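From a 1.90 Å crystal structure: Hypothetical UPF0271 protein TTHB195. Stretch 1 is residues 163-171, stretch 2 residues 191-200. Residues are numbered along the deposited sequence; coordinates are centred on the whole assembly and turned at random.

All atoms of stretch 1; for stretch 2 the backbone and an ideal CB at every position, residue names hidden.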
# COMPACT_ATOMS: atom_id res chain seq x y z
N GLU A 163 20.78 -13.91 -20.81
CA GLU A 163 19.56 -13.55 -21.51
C GLU A 163 19.81 -12.69 -22.74
O GLU A 163 20.68 -11.82 -22.74
CB GLU A 163 18.62 -12.83 -20.55
CG GLU A 163 17.35 -12.29 -21.16
CD GLU A 163 16.37 -11.80 -20.11
OE1 GLU A 163 16.76 -10.96 -19.27
OE2 GLU A 163 15.21 -12.25 -20.13
N ALA A 164 19.03 -12.94 -23.79
CA ALA A 164 19.13 -12.18 -25.04
C ALA A 164 17.72 -11.70 -25.37
O ALA A 164 16.73 -12.32 -24.96
CB ALA A 164 19.67 -13.07 -26.16
N PHE A 165 17.63 -10.60 -26.11
CA PHE A 165 16.33 -10.04 -26.46
C PHE A 165 16.09 -9.92 -27.95
O PHE A 165 16.51 -8.95 -28.58
CB PHE A 165 16.19 -8.65 -25.81
CG PHE A 165 16.44 -8.64 -24.34
CD1 PHE A 165 17.74 -8.73 -23.84
CD2 PHE A 165 15.38 -8.57 -23.43
CE1 PHE A 165 17.98 -8.75 -22.47
CE2 PHE A 165 15.61 -8.58 -22.06
CZ PHE A 165 16.91 -8.67 -21.58
N PRO A 166 15.39 -10.90 -28.54
CA PRO A 166 15.11 -10.85 -29.98
C PRO A 166 14.27 -9.64 -30.40
O PRO A 166 14.26 -9.28 -31.58
CB PRO A 166 14.41 -12.18 -30.24
CG PRO A 166 13.77 -12.50 -28.92
CD PRO A 166 14.85 -12.12 -27.94
N GLU A 167 13.59 -9.02 -29.45
CA GLU A 167 12.76 -7.86 -29.76
C GLU A 167 13.45 -6.51 -29.58
O GLU A 167 12.86 -5.47 -29.86
CB GLU A 167 11.50 -7.87 -28.89
CG GLU A 167 10.61 -9.09 -29.09
CD GLU A 167 9.37 -9.03 -28.22
OE1 GLU A 167 8.47 -8.20 -28.51
OE2 GLU A 167 9.29 -9.80 -27.24
N ARG A 168 14.69 -6.53 -29.10
CA ARG A 168 15.42 -5.29 -28.89
C ARG A 168 16.64 -5.20 -29.79
O ARG A 168 17.31 -6.20 -30.04
CB ARG A 168 15.87 -5.19 -27.42
CG ARG A 168 14.72 -5.06 -26.44
CD ARG A 168 13.98 -3.75 -26.64
NE ARG A 168 14.84 -2.59 -26.38
CZ ARG A 168 15.33 -2.28 -25.19
NH1 ARG A 168 15.06 -3.04 -24.13
NH2 ARG A 168 16.12 -1.22 -25.05
N ALA A 169 16.92 -3.99 -30.28
CA ALA A 169 18.07 -3.79 -31.15
C ALA A 169 19.34 -3.74 -30.31
O ALA A 169 19.31 -3.31 -29.15
CB ALA A 169 17.92 -2.49 -31.94
N TYR A 170 20.44 -4.20 -30.89
CA TYR A 170 21.73 -4.21 -30.23
C TYR A 170 22.69 -3.23 -30.90
O TYR A 170 22.52 -2.88 -32.06
CB TYR A 170 22.36 -5.61 -30.29
CG TYR A 170 21.77 -6.60 -29.31
CD1 TYR A 170 20.46 -7.05 -29.44
CD2 TYR A 170 22.54 -7.09 -28.26
CE1 TYR A 170 19.93 -7.98 -28.54
CE2 TYR A 170 22.02 -8.02 -27.35
CZ TYR A 170 20.72 -8.46 -27.50
OH TYR A 170 20.21 -9.37 -26.61
N LEU A 171 23.69 -2.78 -30.15
CA LEU A 171 24.68 -1.86 -30.68
C LEU A 171 25.99 -2.64 -30.80
O LEU A 171 26.14 -3.69 -30.18
CB LEU A 171 24.88 -0.67 -29.73
CG LEU A 171 23.64 0.17 -29.40
CD1 LEU A 171 24.04 1.28 -28.44
CD2 LEU A 171 23.04 0.75 -30.67
N UNK A 191 10.60 -10.52 -38.05
CA UNK A 191 12.01 -10.17 -37.86
C UNK A 191 12.53 -10.66 -36.50
O UNK A 191 13.65 -11.13 -36.37
CB UNK A 191 12.20 -8.66 -37.98
N UNK A 192 11.69 -10.48 -35.47
CA UNK A 192 12.08 -10.94 -34.15
C UNK A 192 12.37 -12.45 -34.15
O UNK A 192 13.32 -12.93 -33.55
CB UNK A 192 10.98 -10.61 -33.14
N UNK A 193 11.48 -13.20 -34.81
CA UNK A 193 11.73 -14.63 -34.95
C UNK A 193 13.02 -14.89 -35.74
O UNK A 193 13.80 -15.78 -35.44
CB UNK A 193 10.54 -15.31 -35.64
N UNK A 194 13.19 -14.09 -36.81
CA UNK A 194 14.41 -14.16 -37.60
C UNK A 194 15.65 -13.96 -36.72
O UNK A 194 16.62 -14.71 -36.75
CB UNK A 194 14.38 -13.11 -38.72
N UNK A 195 15.61 -12.87 -35.93
CA UNK A 195 16.71 -12.57 -35.03
C UNK A 195 16.91 -13.67 -33.99
O UNK A 195 18.02 -14.07 -33.65
CB UNK A 195 16.47 -11.23 -34.33
N UNK A 196 15.78 -14.16 -33.45
CA UNK A 196 15.86 -15.22 -32.45
C UNK A 196 16.63 -16.44 -32.98
O UNK A 196 17.54 -16.96 -32.34
CB UNK A 196 14.45 -15.64 -32.01
N UNK A 197 16.21 -16.93 -34.16
CA UNK A 197 16.91 -18.05 -34.78
C UNK A 197 18.42 -17.79 -34.87
O UNK A 197 19.25 -18.62 -34.53
CB UNK A 197 16.34 -18.32 -36.17
N UNK A 198 18.74 -16.59 -35.39
CA UNK A 198 20.13 -16.20 -35.56
C UNK A 198 20.91 -16.30 -34.25
O UNK A 198 22.01 -16.83 -34.18
CB UNK A 198 20.21 -14.77 -36.11
N UNK A 199 20.32 -15.71 -33.19
CA UNK A 199 20.99 -15.73 -31.89
C UNK A 199 21.27 -17.16 -31.42
O UNK A 199 22.31 -17.46 -30.84
CB UNK A 199 20.14 -15.00 -30.85
N UNK A 200 20.28 -18.04 -31.64
CA UNK A 200 20.47 -19.44 -31.23
C UNK A 200 21.45 -20.18 -32.15
O UNK A 200 22.46 -20.72 -31.72
CB UNK A 200 19.12 -20.17 -31.22

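Stretch 2 is helical throughout, and one side of the helix lies against the turn from F165 to R168. The nearest CA atoms across the two stretches are those of P166 and position 196, 5.1 Å apart.

At 191 the CB points sideways, with nothing of stretch 1 within 5.5 Å; many side chains would fit, and the residue is E191, which makes no contact here.

Position 192 sits tight against the turn. Its ideal CB lies 3.9 Å from P166 O and 4.3 Å from E167 CG, and its own carbonyl O is 3.6 Å from P166 CB. The CB points sideways, so a small side chain suits such close quarters, although the visible atoms alone do not exclude a longer one. The residue is A192, whose methyl CB comes within 4.4 Å of E167 CG.

Positions 193 and 194 offer no neighbour from stretch 1: the CB of 193 points away and that of 194 is out of reach, so most helix-compatible side chains would do. They are A193 and R194.

At 195 the CB points toward stretch 1, its ideal position 4.0 Å from P166 O. Beyond it lies R168 O, a second carbonyl that accepts no hydrogen bond within its own stretch. Two acceptors call for a long donor; lysine could reach for one, but arginine carries several N-H groups on a flat head. R195 supplies them: NE donates a weak bond to P166 O (3.2 Å), and NH2 donates to R168 O (3.0 Å). NH2 also lies at the edge of the Y170 ring, 3.9 Å from CD1, and donates to a water (3.0 Å from NH2 to the water O) that also accepts from Y170 N at 2.7 Å.

Position 196 has its ideal CB 3.9 Å from P166 CB, so a small apolar group is a natural choice. A196 packs its methyl against the proline, CB to CB at 3.9 Å.

Positions 197 and 198 are out of reach of stretch 1, which leaves their choice open; they are L197 and R198.

At 199 the CB again points toward stretch 1, but its ideal position is 5.1 Å from A164 CB. The space between is lined by A164, P166 and the Y170 ring, inviting a long apolar chain; leucine or isoleucine would also be plausible. M199 extends SD to 4.1 Å from A164 CB and 4.2 Å from P166 CB, while its CE reaches 3.6 Å from Y170 CE1.

Position 200 is out of reach, so many side chains would serve; V200 makes no contact.

Stretch 2 191-200: EAARRALRMV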
# COMPACT_ATOMS: atom_id res chain seq x y z
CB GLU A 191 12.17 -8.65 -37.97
CG GLU A 191 13.64 -8.24 -38.05
CD GLU A 191 13.76 -6.73 -37.98
OE1 GLU A 191 13.09 -6.05 -38.75
OE2 GLU A 191 14.57 -6.25 -37.19
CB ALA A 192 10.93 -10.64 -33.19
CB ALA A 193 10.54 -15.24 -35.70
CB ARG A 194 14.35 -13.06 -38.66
CG ARG A 194 15.25 -13.35 -39.85
CD ARG A 194 15.43 -12.14 -40.78
NE ARG A 194 14.22 -11.31 -40.82
CZ ARG A 194 13.12 -11.85 -41.37
NH1 ARG A 194 13.14 -13.10 -41.80
NH2 ARG A 194 12.03 -11.10 -41.53
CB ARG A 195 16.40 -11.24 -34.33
CG ARG A 195 16.40 -10.05 -35.31
CD ARG A 195 15.78 -8.79 -34.69
NE ARG A 195 16.55 -8.32 -33.53
CZ ARG A 195 17.59 -7.50 -33.77
NH1 ARG A 195 17.88 -7.14 -35.01
NH2 ARG A 195 18.30 -7.02 -32.74
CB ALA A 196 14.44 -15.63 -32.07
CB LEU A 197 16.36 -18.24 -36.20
CG LEU A 197 15.32 -19.36 -36.32
CD1 LEU A 197 14.93 -19.63 -37.77
CD2 LEU A 197 15.84 -20.70 -35.77
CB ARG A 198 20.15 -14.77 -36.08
CG ARG A 198 21.54 -14.33 -36.55
CD ARG A 198 21.76 -14.58 -38.05
NE ARG A 198 23.19 -14.59 -38.38
CZ ARG A 198 23.81 -13.39 -38.39
NH1 ARG A 198 23.13 -12.30 -38.11
NH2 ARG A 198 25.10 -13.31 -38.72
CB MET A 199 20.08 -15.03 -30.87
CG MET A 199 19.76 -13.58 -31.22
SD MET A 199 18.59 -12.86 -30.06
CE MET A 199 19.31 -11.22 -29.97
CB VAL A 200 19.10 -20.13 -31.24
CG1 VAL A 200 19.27 -21.60 -30.84
CG2 VAL A 200 18.16 -19.46 -30.27
O HOH W 1 20.07 -4.79 -33.52
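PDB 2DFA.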